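Local coordinates for protein taurine:2-oxoglutarate aminotransferase (PDB 6JIX) that binds pyridoxal 5'-phosphate and probably transfers the amino group of taurine to 2-oxoglutarate, as a class-III aminotransferase, at residues 12-15 / 16-20; 182-186 / 187-191; 422-425 / 426-430. All coordinates share one frame; numbering follows the deposited sequence.

Contact 1: 12-15 / 16-20; sequences ASLH and SEYVM
Over one face of the His15 imidazole sits Val19, one helical turn further on, while the edge of the ring near its plane is met by the backbone N of Ser16. The valine CB lies 3.8 Å from the centroid of the His15 ring, 19° off the normal and displaced toward the rim, a CH-pi contact; its CG1 comes within 3.5 Å of the ring atom His15 CE1. With CG anti to the backbone N (chi1 173°) and beside the carbonyl carbon, the ring lies on the side where Val19 arrives. The Tyr18 ring is met differently: Leu14 O lies at its edge, in plane, and Leu14 CD2 stands 4.1 Å from Tyr18 CE2, the two side chains running side by side. Both pairs have the i, i+4 spacing of the closing turn of helix 8-18, which lies at the dimer interface, with a bound glutamate about 7 Å from the His15 side chain. Here Tyr18 N binds Leu14 O at 2.8 Å and Val19 N binds His15 O at 3.1 Å. Val19 is already out of helical angles, yet its amide still completes this last turn. The ring's NE2 is hydrogen-bonded to Gln21 OE1, which would limit its rotation; Ser16 OG is bonded to Gly28 O. Arg109 of the second subunit bonds to the carbonyl oxygens of Ser16 and Val19.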
ATOM      1  N   ALA A  12      -2.607  -9.999  23.871  1.00 38.92           N
ATOM      2  CA  ALA A  12      -3.887  -9.311  23.719  1.00 33.63           C
ATOM      3  C   ALA A  12      -3.907  -7.977  24.452  1.00 36.32           C
ATOM      4  O   ALA A  12      -4.543  -7.023  23.983  1.00 37.86           O
ATOM      5  CB  ALA A  12      -5.022 -10.200  24.232  1.00 28.12           C
ATOM      6  N   SER A  13      -3.214  -7.893  25.589  1.00 34.18           N
ATOM      7  CA  SER A  13      -3.136  -6.653  26.349  1.00 32.63           C
ATOM      8  C   SER A  13      -2.361  -5.589  25.581  1.00 39.79           C
ATOM      9  O   SER A  13      -2.793  -4.432  25.501  1.00 42.80           O
ATOM     10  CB  SER A  13      -2.503  -6.924  27.717  1.00 37.32           C
ATOM     11  OG  SER A  13      -1.741  -5.813  28.177  1.00 49.16           O
ATOM     12  N   LEU A  14      -1.189  -5.953  25.044  1.00 38.17           N
ATOM     13  CA  LEU A  14      -0.393  -5.006  24.268  1.00 37.44           C
ATOM     14  C   LEU A  14      -1.147  -4.532  23.030  1.00 37.29           C
ATOM     15  O   LEU A  14      -1.065  -3.357  22.655  1.00 38.52           O
ATOM     16  CB  LEU A  14       0.952  -5.630  23.889  1.00 36.91           C
ATOM     17  CG  LEU A  14       1.843  -5.817  25.115  1.00 37.69           C
ATOM     18  CD1 LEU A  14       3.282  -5.640  24.753  1.00 36.43           C
ATOM     19  CD2 LEU A  14       1.445  -4.807  26.165  1.00 39.23           C
ATOM     20  N   HIS A  15      -1.872  -5.433  22.368  1.00 36.41           N
ATOM     21  CA  HIS A  15      -2.668  -5.019  21.218  1.00 36.82           C
ATOM     22  C   HIS A  15      -3.740  -4.015  21.635  1.00 37.84           C
ATOM     23  O   HIS A  15      -3.922  -2.977  20.989  1.00 33.87           O
ATOM     24  CB  HIS A  15      -3.301  -6.237  20.532  1.00 32.79           C
ATOM     25  CG  HIS A  15      -4.271  -5.877  19.442  1.00 36.57           C
ATOM     26  ND1 HIS A  15      -3.977  -6.030  18.104  1.00 29.76           N
ATOM     27  CD2 HIS A  15      -5.523  -5.361  19.497  1.00 32.40           C
ATOM     28  CE1 HIS A  15      -5.006  -5.620  17.382  1.00 30.23           C
ATOM     29  NE2 HIS A  15      -5.958  -5.212  18.202  1.00 30.72           N
ATOM     30  N   SER A  16      -4.469  -4.321  22.715  1.00 40.30           N
ATOM     31  CA  SER A  16      -5.550  -3.449  23.163  1.00 39.63           C
ATOM     32  C   SER A  16      -5.049  -2.070  23.550  1.00 35.51           C
ATOM     33  O   SER A  16      -5.803  -1.092  23.479  1.00 36.31           O
ATOM     34  CB  SER A  16      -6.267  -4.083  24.352  1.00 35.02           C
ATOM     35  OG  SER A  16      -7.377  -4.824  23.910  1.00 42.99           O
ATOM     36  N   GLU A  17      -3.784  -1.974  23.943  1.00 34.68           N
ATOM     37  CA  GLU A  17      -3.202  -0.760  24.494  1.00 34.59           C
ATOM     38  C   GLU A  17      -2.407   0.044  23.473  1.00 35.71           C
ATOM     39  O   GLU A  17      -2.383   1.278  23.553  1.00 34.24           O
ATOM     40  CB  GLU A  17      -2.300  -1.131  25.677  1.00 41.36           C
ATOM     41  CG  GLU A  17      -2.038  -0.044  26.713  1.00 50.33           C
ATOM     42  CD  GLU A  17      -0.958  -0.455  27.726  1.00 54.66           C
ATOM     43  OE1 GLU A  17      -0.276   0.452  28.263  1.00 55.69           O
ATOM     44  OE2 GLU A  17      -0.792  -1.684  27.971  1.00 49.78           O
ATOM     45  N   TYR A  18      -1.761  -0.624  22.511  1.00 34.64           N
ATOM     46  CA  TYR A  18      -0.774   0.009  21.646  1.00 33.39           C
ATOM     47  C   TYR A  18      -1.049  -0.115  20.153  1.00 27.99           C
ATOM     48  O   TYR A  18      -0.391   0.578  19.374  1.00 26.96           O
ATOM     49  CB  TYR A  18       0.620  -0.578  21.915  1.00 33.23           C
ATOM     50  CG  TYR A  18       1.224  -0.208  23.243  1.00 34.15           C
ATOM     51  CD1 TYR A  18       1.937   0.971  23.396  1.00 32.72           C
ATOM     52  CD2 TYR A  18       1.100  -1.046  24.340  1.00 39.51           C
ATOM     53  CE1 TYR A  18       2.500   1.314  24.612  1.00 39.20           C
ATOM     54  CE2 TYR A  18       1.667  -0.709  25.569  1.00 46.92           C
ATOM     55  CZ  TYR A  18       2.364   0.473  25.696  1.00 44.10           C
ATOM     56  OH  TYR A  18       2.933   0.818  26.900  1.00 49.32           O
ATOM     57  N   VAL A  19      -1.943  -1.002  19.727  1.00 30.43           N
ATOM     58  CA  VAL A  19      -2.224  -1.247  18.311  1.00 30.73           C
ATOM     59  C   VAL A  19      -3.426  -0.414  17.897  1.00 30.93           C
ATOM     60  O   VAL A  19      -4.416  -0.329  18.633  1.00 27.77           O
ATOM     61  CB  VAL A  19      -2.490  -2.745  18.036  1.00 28.62           C
ATOM     62  CG1 VAL A  19      -2.856  -2.967  16.573  1.00 27.41           C
ATOM     63  CG2 VAL A  19      -1.298  -3.603  18.430  1.00 30.12           C
ATOM     64  N   MET A  20      -3.374   0.164  16.706  1.00 29.03           N
ATOM     65  CA  MET A  20      -4.530   0.872  16.179  1.00 30.28           C
ATOM     66  C   MET A  20      -5.335  -0.072  15.280  1.00 29.92           C
ATOM     67  O   MET A  20      -4.876  -0.479  14.207  1.00 33.61           O
ATOM     68  CB  MET A  20      -4.116   2.155  15.464  1.00 29.23           C
ATOM     69  CG  MET A  20      -5.289   3.128  15.366  1.00 35.64           C
ATOM     70  SD  MET A  20      -4.859   4.875  15.288  1.00 51.31           S
ATOM     71  CE  MET A  20      -5.443   5.372  16.889  1.00 36.04           C
TER

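Contact 2: 182-186 / 187-191; sequences DGYTR and GVDDA
Asp189 turns its carboxylate back toward Tyr184 and Thr185, and this side chain carries much of the local contact. Its OD2 accepts a weak, bent hydrogen bond from Thr185 N, 3.1 Å away with an angle of 131° at the hydrogen, and the same oxygen lies 3.5 Å from Tyr184 CB. The tyrosine ring meets OD2 at its edge, and ring and carboxylate planes stand 84° apart. The backbone brings Tyr184 CB toward the acid; chi1 of -48° sets CG beside the backbone N and anti to the carbonyl carbon, which turns the ring's edge to OD2. In return Asp189 N gives a weak bond of 3.0 Å to Thr185 O, so the two residues are joined in both directions across the turn. Val188 adds an apolar touch, its CG2 3.9 Å from Thr185 CB. Asp190 takes another course: its OD1 lies near Arg186 O, while its OD2 accepts from Glu232 N. The Arg186 chain, bent at its third torsion, carries its guanidinium away from this acid to a salt bridge between NH2 and Glu363, on strand 361-367. A Schellman motif at Gly183, whose phi is positive, ends helix 179-182, and the turn then leads into helix 190-208. Met179 of the first helix touches Arg186, Asp189 and Asp190, while Tyr184 packs on Val193 of the second.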
ATOM      1  N   ASP A 182     -33.667  -5.934  -4.563  1.00 32.23           N
ATOM      2  CA  ASP A 182     -34.459  -5.059  -5.407  1.00 29.82           C
ATOM      3  C   ASP A 182     -35.816  -5.660  -5.764  1.00 34.87           C
ATOM      4  O   ASP A 182     -36.620  -4.992  -6.415  1.00 35.05           O
ATOM      5  CB  ASP A 182     -33.691  -4.724  -6.694  1.00 30.66           C
ATOM      6  CG  ASP A 182     -32.403  -3.929  -6.437  1.00 36.50           C
ATOM      7  OD1 ASP A 182     -32.342  -3.120  -5.475  1.00 39.00           O
ATOM      8  OD2 ASP A 182     -31.445  -4.113  -7.223  1.00 35.22           O
ATOM      9  N   GLY A 183     -36.101  -6.890  -5.347  1.00 35.26           N
ATOM     10  CA  GLY A 183     -37.405  -7.472  -5.578  1.00 30.24           C
ATOM     11  C   GLY A 183     -37.514  -8.498  -6.688  1.00 34.24           C
ATOM     12  O   GLY A 183     -38.634  -8.913  -7.005  1.00 37.33           O
ATOM     13  N   TYR A 184     -36.407  -8.911  -7.302  1.00 34.25           N
ATOM     14  CA  TYR A 184     -36.444  -9.871  -8.405  1.00 38.67           C
ATOM     15  C   TYR A 184     -35.909 -11.231  -7.953  1.00 36.73           C
ATOM     16  O   TYR A 184     -35.590 -11.445  -6.778  1.00 32.23           O
ATOM     17  CB  TYR A 184     -35.664  -9.341  -9.608  1.00 39.92           C
ATOM     18  CG  TYR A 184     -35.997  -7.915  -9.986  1.00 35.49           C
ATOM     19  CD1 TYR A 184     -37.110  -7.612 -10.767  1.00 38.99           C
ATOM     20  CD2 TYR A 184     -35.197  -6.875  -9.563  1.00 35.61           C
ATOM     21  CE1 TYR A 184     -37.411  -6.299 -11.111  1.00 34.88           C
ATOM     22  CE2 TYR A 184     -35.481  -5.577  -9.899  1.00 39.55           C
ATOM     23  CZ  TYR A 184     -36.585  -5.291 -10.672  1.00 40.48           C
ATOM     24  OH  TYR A 184     -36.839  -3.983 -10.990  1.00 54.77           O
ATOM     25  N   THR A 185     -35.806 -12.154  -8.913  1.00 38.52           N
ATOM     26  CA  THR A 185     -35.499 -13.562  -8.642  1.00 43.88           C
ATOM     27  C   THR A 185     -34.499 -14.086  -9.666  1.00 42.63           C
ATOM     28  O   THR A 185     -34.827 -14.177 -10.854  1.00 45.42           O
ATOM     29  CB  THR A 185     -36.781 -14.401  -8.656  1.00 43.32           C
ATOM     30  OG1 THR A 185     -37.741 -13.801  -7.774  1.00 43.67           O
ATOM     31  CG2 THR A 185     -36.493 -15.820  -8.200  1.00 35.67           C
ATOM     32  N   ARG A 186     -33.301 -14.469  -9.196  1.00 39.17           N
ATOM     33  CA  ARG A 186     -32.189 -14.816 -10.086  1.00 40.99           C
ATOM     34  C   ARG A 186     -32.561 -15.869 -11.125  1.00 45.79           C
ATOM     35  O   ARG A 186     -31.953 -15.930 -12.199  1.00 51.44           O
ATOM     36  CB  ARG A 186     -30.974 -15.283  -9.264  1.00 36.96           C
ATOM     37  CG  ARG A 186     -29.604 -14.893  -9.857  1.00 39.71           C
ATOM     38  CD  ARG A 186     -28.476 -14.891  -8.802  1.00 40.89           C
ATOM     39  NE  ARG A 186     -28.854 -14.161  -7.584  1.00 38.88           N
ATOM     40  CZ  ARG A 186     -28.479 -12.908  -7.306  1.00 40.14           C
ATOM     41  NH1 ARG A 186     -27.707 -12.248  -8.161  1.00 37.29           N
ATOM     42  NH2 ARG A 186     -28.880 -12.299  -6.181  1.00 37.68           N
ATOM     43  N   GLY A 187     -33.524 -16.719 -10.849  1.00 44.67           N
ATOM     44  CA  GLY A 187     -33.816 -17.643 -11.920  1.00 49.76           C
ATOM     45  C   GLY A 187     -34.500 -16.970 -13.102  1.00 55.59           C
ATOM     46  O   GLY A 187     -33.935 -16.865 -14.192  1.00 53.73           O
ATOM     47  N   VAL A 188     -35.700 -16.449 -12.873  1.00 52.23           N
ATOM     48  CA  VAL A 188     -36.609 -16.012 -13.927  1.00 47.07           C
ATOM     49  C   VAL A 188     -36.470 -14.552 -14.380  1.00 42.52           C
ATOM     50  O   VAL A 188     -37.235 -14.110 -15.243  1.00 55.52           O
ATOM     51  CB  VAL A 188     -38.050 -16.319 -13.468  1.00 48.35           C
ATOM     52  CG1 VAL A 188     -38.307 -17.823 -13.550  1.00 52.12           C
ATOM     53  CG2 VAL A 188     -38.267 -15.848 -12.012  1.00 42.78           C
ATOM     54  N   ASP A 189     -35.632 -13.729 -13.724  1.00 46.18           N
ATOM     55  CA  ASP A 189     -35.764 -12.282 -13.954  1.00 41.91           C
ATOM     56  C   ASP A 189     -34.570 -11.578 -14.600  1.00 40.28           C
ATOM     57  O   ASP A 189     -34.660 -10.375 -14.879  1.00 35.51           O
ATOM     58  CB  ASP A 189     -36.086 -11.584 -12.626  1.00 38.45           C
ATOM     59  CG  ASP A 189     -37.554 -11.587 -12.338  1.00 41.84           C
ATOM     60  OD1 ASP A 189     -38.336 -11.615 -13.322  1.00 39.51           O
ATOM     61  OD2 ASP A 189     -37.923 -11.609 -11.142  1.00 41.79           O
ATOM     62  N   ASP A 190     -33.524 -12.305 -14.977  1.00 35.76           N
ATOM     63  CA  ASP A 190     -32.270 -11.656 -15.333  1.00 27.69           C
ATOM     64  C   ASP A 190     -32.397 -10.761 -16.556  1.00 29.49           C
ATOM     65  O   ASP A 190     -31.824  -9.669 -16.575  1.00 28.65           O
ATOM     66  CB  ASP A 190     -31.177 -12.700 -15.566  1.00 34.51           C
ATOM     67  CG  ASP A 190     -30.899 -13.519 -14.340  1.00 37.96           C
ATOM     68  OD1 ASP A 190     -31.743 -13.494 -13.411  1.00 43.09           O
ATOM     69  OD2 ASP A 190     -29.844 -14.180 -14.306  1.00 37.07           O
ATOM     70  N   ALA A 191     -33.145 -11.177 -17.579  1.00 28.20           N
ATOM     71  CA  ALA A 191     -33.139 -10.411 -18.819  1.00 29.33           C
ATOM     72  C   ALA A 191     -33.755  -9.027 -18.644  1.00 32.31           C
ATOM     73  O   ALA A 191     -33.298  -8.066 -19.285  1.00 23.05           O
ATOM     74  CB  ALA A 191     -33.884 -11.190 -19.896  1.00 26.32           C
TER

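Contact 3: 422-425 / 426-430; sequences LIIT and AEQLE
Thr425 and Leu429 are joined by a nearly straight backbone bond, Leu429 N to Thr425 O at 3.0 Å and 175°, which closes the first turn of helix 426-447. Just before that helix, Thr425 is the N-cap: its OG1 accepts from Gln428 N at 3.2 Å. The hydroxyl can face this amide because chi1 of 65° places OG1 between the backbone N and the carbonyl carbon. Gln428 answers with its own side chain, for OE1 takes the N-H of Thr425 at 3.0 Å, in the carbonyl plane, with an angle of 151° at the hydrogen. The reciprocal pair is a capping box, with glutamine in the place where a glutamate is often found. A second donor, Thr425 OG1, reaches the same OE1 at 3.1 Å from a position tilted out of the carbonyl plane, so two bonds grip this oxygen. The other end of the amide is fixed as well, since NE2 is bonded to the hydroxyl of Tyr40. Replacing Gln428 by an alanine would probably leave the N-H of Thr425 without its acceptor and the threonine hydroxyl freer to turn. Beside the capping box the contact is apolar. Ile424 lays CG1 against Gln428 CB at 3.5 Å, and its CD1 meets Leu429 CD2 at 3.6 Å, the side chains of Ile424 and Leu429 crossing at about a right angle. Helix 336-357 flanks this start, with Met343 against Leu429 and Ile346 against Ala426, while Ile39 touches both Ile424 and Gln428. His339 from the same helix 336-357 bonds to Ile424 O.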
ATOM      1  N   LEU A 422      -9.571 -22.453  -0.642  1.00 23.52           N
ATOM      2  CA  LEU A 422      -9.717 -23.245  -1.851  1.00 22.33           C
ATOM      3  C   LEU A 422      -9.192 -24.659  -1.687  1.00 28.00           C
ATOM      4  O   LEU A 422      -9.469 -25.499  -2.548  1.00 32.07           O
ATOM      5  CB  LEU A 422      -8.983 -22.565  -3.014  1.00 23.65           C
ATOM      6  CG  LEU A 422      -9.410 -21.115  -3.308  1.00 26.87           C
ATOM      7  CD1 LEU A 422      -8.998 -20.660  -4.700  1.00 23.05           C
ATOM      8  CD2 LEU A 422     -10.915 -20.958  -3.120  1.00 24.37           C
ATOM      9  N   ILE A 423      -8.445 -24.947  -0.615  1.00 25.25           N
ATOM     10  CA  ILE A 423      -7.938 -26.297  -0.386  1.00 27.62           C
ATOM     11  C   ILE A 423      -8.840 -27.112   0.526  1.00 26.04           C
ATOM     12  O   ILE A 423      -8.518 -28.272   0.814  1.00 25.85           O
ATOM     13  CB  ILE A 423      -6.508 -26.295   0.208  1.00 24.75           C
ATOM     14  CG1 ILE A 423      -6.490 -25.635   1.588  1.00 19.13           C
ATOM     15  CG2 ILE A 423      -5.515 -25.639  -0.744  1.00 23.49           C
ATOM     16  CD1 ILE A 423      -5.124 -25.612   2.211  1.00 21.27           C
ATOM     17  N   ILE A 424      -9.934 -26.531   1.029  1.00 25.59           N
ATOM     18  CA  ILE A 424     -10.841 -27.288   1.880  1.00 29.10           C
ATOM     19  C   ILE A 424     -11.323 -28.549   1.148  1.00 30.80           C
ATOM     20  O   ILE A 424     -11.528 -28.557  -0.073  1.00 27.72           O
ATOM     21  CB  ILE A 424     -12.020 -26.410   2.331  1.00 27.40           C
ATOM     22  CG1 ILE A 424     -12.575 -26.923   3.667  1.00 26.04           C
ATOM     23  CG2 ILE A 424     -13.085 -26.351   1.249  1.00 29.03           C
ATOM     24  CD1 ILE A 424     -13.670 -26.058   4.242  1.00 29.35           C
ATOM     25  N   THR A 425     -11.512 -29.623   1.903  1.00 30.18           N
ATOM     26  CA  THR A 425     -11.912 -30.897   1.330  1.00 31.91           C
ATOM     27  C   THR A 425     -13.391 -31.107   1.584  1.00 31.74           C
ATOM     28  O   THR A 425     -13.993 -30.438   2.432  1.00 33.50           O
ATOM     29  CB  THR A 425     -11.107 -32.041   1.943  1.00 31.91           C
ATOM     30  OG1 THR A 425     -11.426 -32.137   3.340  1.00 30.48           O
ATOM     31  CG2 THR A 425      -9.613 -31.776   1.763  1.00 22.70           C
ATOM     32  N   ALA A 426     -13.976 -32.045   0.832  1.00 25.50           N
ATOM     33  CA  ALA A 426     -15.371 -32.405   1.067  1.00 29.70           C
ATOM     34  C   ALA A 426     -15.610 -32.755   2.535  1.00 33.62           C
ATOM     35  O   ALA A 426     -16.568 -32.270   3.150  1.00 33.20           O
ATOM     36  CB  ALA A 426     -15.786 -33.563   0.156  1.00 22.92           C
ATOM     37  N   GLU A 427     -14.734 -33.582   3.127  1.00 31.56           N
ATOM     38  CA  GLU A 427     -14.961 -33.983   4.513  1.00 36.90           C
ATOM     39  C   GLU A 427     -14.968 -32.772   5.435  1.00 35.05           C
ATOM     40  O   GLU A 427     -15.813 -32.648   6.328  1.00 33.05           O
ATOM     41  CB  GLU A 427     -13.905 -34.997   4.971  1.00 34.98           C
ATOM     42  CG  GLU A 427     -14.302 -35.712   6.286  1.00 51.24           C
ATOM     43  CD  GLU A 427     -13.177 -35.777   7.347  1.00 64.69           C
ATOM     44  OE1 GLU A 427     -13.539 -35.621   8.535  1.00 61.08           O
ATOM     45  OE2 GLU A 427     -11.964 -36.026   7.044  1.00 64.52           O
ATOM     46  N   GLN A 428     -14.069 -31.835   5.200  1.00 33.45           N
ATOM     47  CA  GLN A 428     -14.030 -30.653   6.043  1.00 36.45           C
ATOM     48  C   GLN A 428     -15.314 -29.842   5.905  1.00 31.75           C
ATOM     49  O   GLN A 428     -15.905 -29.413   6.904  1.00 31.55           O
ATOM     50  CB  GLN A 428     -12.802 -29.827   5.680  1.00 36.46           C
ATOM     51  CG  GLN A 428     -11.532 -30.310   6.353  1.00 28.20           C
ATOM     52  CD  GLN A 428     -10.285 -29.666   5.766  1.00 28.90           C
ATOM     53  OE1 GLN A 428     -10.142 -29.571   4.539  1.00 26.60           O
ATOM     54  NE2 GLN A 428      -9.377 -29.215   6.639  1.00 23.71           N
ATOM     55  N   LEU A 429     -15.754 -29.602   4.671  1.00 29.34           N
ATOM     56  CA  LEU A 429     -17.047 -28.953   4.470  1.00 30.02           C
ATOM     57  C   LEU A 429     -18.131 -29.676   5.263  1.00 32.14           C
ATOM     58  O   LEU A 429     -18.907 -29.054   6.002  1.00 31.25           O
ATOM     59  CB  LEU A 429     -17.389 -28.919   2.977  1.00 28.76           C
ATOM     60  CG  LEU A 429     -16.607 -27.884   2.156  1.00 27.46           C
ATOM     61  CD1 LEU A 429     -16.922 -28.014   0.679  1.00 25.00           C
ATOM     62  CD2 LEU A 429     -16.895 -26.483   2.650  1.00 28.45           C
ATOM     63  N   GLU A 430     -18.178 -31.008   5.144  1.00 36.17           N
ATOM     64  CA  GLU A 430     -19.202 -31.790   5.832  1.00 35.24           C
ATOM     65  C   GLU A 430     -19.110 -31.678   7.347  1.00 31.01           C
ATOM     66  O   GLU A 430     -20.059 -32.056   8.038  1.00 34.50           O
ATOM     67  CB  GLU A 430     -19.138 -33.256   5.403  1.00 35.77           C
ATOM     68  CG  GLU A 430     -20.090 -33.568   4.242  1.00 41.57           C
ATOM     69  CD  GLU A 430     -19.410 -34.325   3.112  1.00 53.63           C
ATOM     70  OE1 GLU A 430     -18.560 -35.207   3.410  1.00 51.60           O
ATOM     71  OE2 GLU A 430     -19.726 -34.028   1.929  1.00 52.71           O
TER

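Overall arrangement
All three contacts are local, and each lies at a helix end: contact 1 closes helix 8-18, contact 2 spans the turn from helix 179-182 into helix 190-208, and contact 3 opens helix 426-447. Contacts 1 and 3 are partly buried, whereas contact 2 is a surface contact. Their chemistry differs as well. Aromatic and aliphatic packing at the subunit interface marks contact 1, carboxylates and weak backbone bonds mark contact 2, and contact 3 joins a polar cap to apolar packing by Ile424 and Leu429. No two share a helix. Contacts 1 and 2 lie on opposite sides of the chain's centre, with centres about 47 Å apart; those of contacts 2 and 3 are about 31 Å apart.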